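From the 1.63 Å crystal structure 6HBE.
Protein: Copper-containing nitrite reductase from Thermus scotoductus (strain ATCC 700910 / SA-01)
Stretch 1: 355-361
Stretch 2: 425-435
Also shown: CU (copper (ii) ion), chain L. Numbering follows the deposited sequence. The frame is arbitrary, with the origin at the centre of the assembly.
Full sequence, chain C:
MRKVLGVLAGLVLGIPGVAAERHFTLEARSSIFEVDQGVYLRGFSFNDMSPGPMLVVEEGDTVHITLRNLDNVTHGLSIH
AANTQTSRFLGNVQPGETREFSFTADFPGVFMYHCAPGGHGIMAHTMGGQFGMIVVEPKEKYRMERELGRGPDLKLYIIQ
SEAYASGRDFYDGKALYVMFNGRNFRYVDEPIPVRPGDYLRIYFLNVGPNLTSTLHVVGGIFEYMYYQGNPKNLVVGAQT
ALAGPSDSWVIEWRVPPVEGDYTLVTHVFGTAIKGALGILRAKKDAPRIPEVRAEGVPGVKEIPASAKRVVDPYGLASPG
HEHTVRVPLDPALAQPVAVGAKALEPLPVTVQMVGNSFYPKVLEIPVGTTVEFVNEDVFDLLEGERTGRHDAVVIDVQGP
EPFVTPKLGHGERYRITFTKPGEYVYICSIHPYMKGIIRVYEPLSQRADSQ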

# COMPACT_ATOMS: atom_id res chain seq x y z
N GLY C 355 -5.44 8.88 -14.16
CA GLY C 355 -4.17 8.30 -14.65
C GLY C 355 -4.07 8.19 -16.16
O GLY C 355 -3.64 7.16 -16.68
N ASN C 356 -4.48 9.26 -16.88
CA ASN C 356 -4.53 9.27 -18.35
C ASN C 356 -5.28 8.06 -18.90
O ASN C 356 -4.79 7.35 -19.78
CB ASN C 356 -3.14 9.40 -18.98
CG ASN C 356 -2.51 10.77 -18.79
OD1 ASN C 356 -2.96 11.60 -17.99
ND2 ASN C 356 -1.46 11.03 -19.55
N SER C 357 -6.46 7.80 -18.33
CA SER C 357 -7.34 6.74 -18.78
C SER C 357 -8.77 7.07 -18.46
O SER C 357 -9.04 7.97 -17.67
CB SER C 357 -6.96 5.37 -18.18
OG SER C 357 -7.34 5.21 -16.81
N PHE C 358 -9.71 6.32 -19.06
CA PHE C 358 -11.13 6.45 -18.77
C PHE C 358 -11.59 5.22 -17.98
O PHE C 358 -11.30 4.11 -18.37
CB PHE C 358 -11.99 6.58 -20.05
CG PHE C 358 -11.66 7.80 -20.88
CD1 PHE C 358 -12.10 9.05 -20.50
CD2 PHE C 358 -10.89 7.68 -22.06
CE1 PHE C 358 -11.80 10.18 -21.27
CE2 PHE C 358 -10.60 8.79 -22.83
CZ PHE C 358 -11.05 10.04 -22.43
N TYR C 359 -12.34 5.45 -16.89
CA TYR C 359 -12.81 4.37 -15.99
C TYR C 359 -14.30 4.50 -15.68
O TYR C 359 -14.70 5.47 -15.07
CB TYR C 359 -12.01 4.36 -14.67
CG TYR C 359 -12.35 3.20 -13.77
CD1 TYR C 359 -11.90 1.92 -14.07
CD2 TYR C 359 -13.15 3.38 -12.66
CE1 TYR C 359 -12.23 0.84 -13.25
CE2 TYR C 359 -13.48 2.30 -11.84
CZ TYR C 359 -13.00 1.04 -12.14
OH TYR C 359 -13.33 -0.02 -11.32
N PRO C 360 -15.13 3.53 -16.06
CA PRO C 360 -14.76 2.28 -16.74
C PRO C 360 -14.37 2.47 -18.22
O PRO C 360 -14.76 3.48 -18.84
CB PRO C 360 -16.05 1.45 -16.62
CG PRO C 360 -17.14 2.47 -16.58
CD PRO C 360 -16.58 3.70 -15.93
N LYS C 361 -13.54 1.57 -18.76
CA LYS C 361 -13.11 1.62 -20.16
C LYS C 361 -14.27 1.48 -21.18
O LYS C 361 -14.28 2.16 -22.22
CB LYS C 361 -12.05 0.55 -20.46
CG LYS C 361 -10.69 0.78 -19.77
CD LYS C 361 -9.75 -0.41 -19.94
CE LYS C 361 -8.39 -0.24 -19.24
NZ LYS C 361 -7.68 1.02 -19.60
N VAL C 425 -16.68 5.12 -30.07
CA VAL C 425 -15.33 5.05 -29.53
C VAL C 425 -14.86 6.49 -29.40
O VAL C 425 -14.99 7.25 -30.36
CB VAL C 425 -14.35 4.26 -30.44
CG1 VAL C 425 -12.99 4.10 -29.79
CG2 VAL C 425 -14.94 2.91 -30.81
N TYR C 426 -14.35 6.86 -28.22
CA TYR C 426 -13.86 8.22 -27.98
C TYR C 426 -12.42 8.21 -27.47
O TYR C 426 -11.95 7.20 -26.92
CB TYR C 426 -14.80 9.01 -27.04
CG TYR C 426 -14.92 8.43 -25.63
CD1 TYR C 426 -15.81 7.40 -25.35
CD2 TYR C 426 -14.14 8.92 -24.59
CE1 TYR C 426 -15.91 6.86 -24.06
CE2 TYR C 426 -14.23 8.38 -23.30
CZ TYR C 426 -15.10 7.35 -23.03
OH TYR C 426 -15.22 6.80 -21.75
N ILE C 427 -11.72 9.32 -27.70
CA ILE C 427 -10.37 9.55 -27.18
C ILE C 427 -10.31 10.87 -26.44
O ILE C 427 -11.26 11.65 -26.46
CB ILE C 427 -9.26 9.53 -28.30
CG1 ILE C 427 -9.45 10.67 -29.32
CG2 ILE C 427 -9.24 8.19 -29.01
CD1 ILE C 427 -8.37 10.75 -30.38
N CYS C 428 -9.18 11.12 -25.80
CA CYS C 428 -8.82 12.48 -25.39
C CYS C 428 -7.98 13.14 -26.48
O CYS C 428 -7.01 12.55 -26.97
CB CYS C 428 -8.05 12.43 -24.08
SG CYS C 428 -7.44 14.02 -23.55
N SER C 429 -8.34 14.37 -26.87
CA SER C 429 -7.61 15.05 -27.95
C SER C 429 -6.22 15.51 -27.50
O SER C 429 -5.31 15.61 -28.32
CB SER C 429 -8.43 16.24 -28.52
OG SER C 429 -8.58 17.28 -27.58
N ILE C 430 -6.06 15.72 -26.19
CA ILE C 430 -4.78 16.13 -25.60
C ILE C 430 -3.82 14.94 -25.60
O ILE C 430 -2.63 15.08 -25.95
CB ILE C 430 -4.98 16.73 -24.18
CG1 ILE C 430 -5.97 17.91 -24.24
CG2 ILE C 430 -3.67 17.21 -23.55
CD1 ILE C 430 -6.42 18.45 -22.89
N HIS C 431 -4.33 13.78 -25.19
CA HIS C 431 -3.59 12.52 -25.06
C HIS C 431 -4.28 11.44 -25.91
O HIS C 431 -5.10 10.66 -25.41
CB HIS C 431 -3.54 12.08 -23.57
CG HIS C 431 -3.18 13.18 -22.62
ND1 HIS C 431 -4.12 13.85 -21.85
CD2 HIS C 431 -1.99 13.72 -22.31
CE1 HIS C 431 -3.51 14.75 -21.10
NE2 HIS C 431 -2.22 14.70 -21.37
N PRO C 432 -3.97 11.39 -27.23
CA PRO C 432 -4.81 10.58 -28.15
C PRO C 432 -4.78 9.05 -27.96
O PRO C 432 -5.64 8.37 -28.50
CB PRO C 432 -4.33 10.99 -29.55
CG PRO C 432 -3.08 11.79 -29.36
CD PRO C 432 -2.84 12.05 -27.90
N TYR C 433 -3.81 8.56 -27.20
CA TYR C 433 -3.71 7.15 -26.75
C TYR C 433 -4.69 6.77 -25.61
O TYR C 433 -4.90 5.59 -25.35
CB TYR C 433 -2.25 6.80 -26.36
CG TYR C 433 -1.69 7.69 -25.28
CD1 TYR C 433 -1.88 7.39 -23.93
CD2 TYR C 433 -0.99 8.85 -25.60
CE1 TYR C 433 -1.38 8.23 -22.94
CE2 TYR C 433 -0.52 9.68 -24.64
CZ TYR C 433 -0.71 9.38 -23.29
OH TYR C 433 -0.22 10.27 -22.35
N MET C 434 -5.30 7.76 -24.94
CA MET C 434 -6.44 7.49 -24.03
C MET C 434 -7.67 7.15 -24.83
O MET C 434 -8.07 7.94 -25.69
CB MET C 434 -6.82 8.72 -23.22
CG MET C 434 -5.79 9.14 -22.21
SD MET C 434 -6.25 10.61 -21.26
CE MET C 434 -7.81 10.19 -20.55
N LYS C 435 -8.30 6.04 -24.51
CA LYS C 435 -9.44 5.57 -25.31
C LYS C 435 -10.50 4.86 -24.48
O LYS C 435 -10.18 4.08 -23.58
CB LYS C 435 -8.96 4.63 -26.44
CG LYS C 435 -10.07 4.23 -27.43
CD LYS C 435 -9.56 3.44 -28.63
CE LYS C 435 -8.77 4.29 -29.60
NZ LYS C 435 -8.36 3.51 -30.80
CU CU L . -6.11 13.56 -21.76
O HOH W 1 -9.14 4.00 -20.87
O HOH W 2 -16.30 4.60 -21.11

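What does Phe358 do at the centre of this contact? It gives up more surface to the other stretch than any other residue here, 124 Å², and its ring is met on both faces. Over one face lies the methyl of Met434, with CE 3.9 Å from the centroid of the Phe358 ring and 18° off the ring normal, a CH-pi contact. Against the opposite face Tyr426 presents its edge, the two ring centroids 4.7 Å apart and the planes at 68°; the closest atoms are Phe358 CG and Tyr426 CE2, at 3.6 Å. The rim of the phenyl ring meets backbone, with Phe358 CD2 3.7 Å from Lys435 C and Phe358 CZ 4.0 Å from Cys428 N. A flat, wholly apolar side chain suits this slot, since carbon covers both faces of the ring.

How does Met434 reach both Phe358 and Asn356? Its CA-to-CB bond points toward the first stretch, and the unbranched chain, with chi angles m, t and p, turns its terminal methyl over the phenyl ring. On the way, Met434 CG packs 3.2 Å from Asn356 O, and Met434 SD lies 4.0 Å from Asn356 CB. The contact has a cost: Asn356 O is buried here without a hydrogen-bonding partner. The backbone of Met434 is held by a type I turn from His431, in which Met434 N donates to His431 O at 2.9 Å.

Why does an asparagine fit beside the copper-binding loop? Asn356 loses 92 Å² to the contact, and its amide can meet both a hydroxyl and an aromatic ring. Asn356 ND2 donates to Tyr433 OH at 3.2 Å, the one direct hydrogen bond between the stretches, and also lies over a face of the His431 imidazole, 3.9 Å from His431 CD2. That imidazole binds copper through His431 ND1 at 2.0 Å, while Cys428 SG binds the metal at 2.3 Å. The same sulfur accepts a hydrogen bond from His431 N at 3.5 Å, tying the two ligands together within their loop.

Where does water complete the join? Water 1 bridges the backbones, accepting from Phe358 N at 3.0 Å and donating to Lys435 O at 2.9 Å. Tyr426 OH lies 4.4 Å from Pro360 O, and water 2 spans the gap, 2.5 Å from Tyr426 OH and donating to Pro360 O at 3.0 Å. Tyrosine thus serves the contact twice, through its ring edge against Phe358 and its hydroxyl at this water.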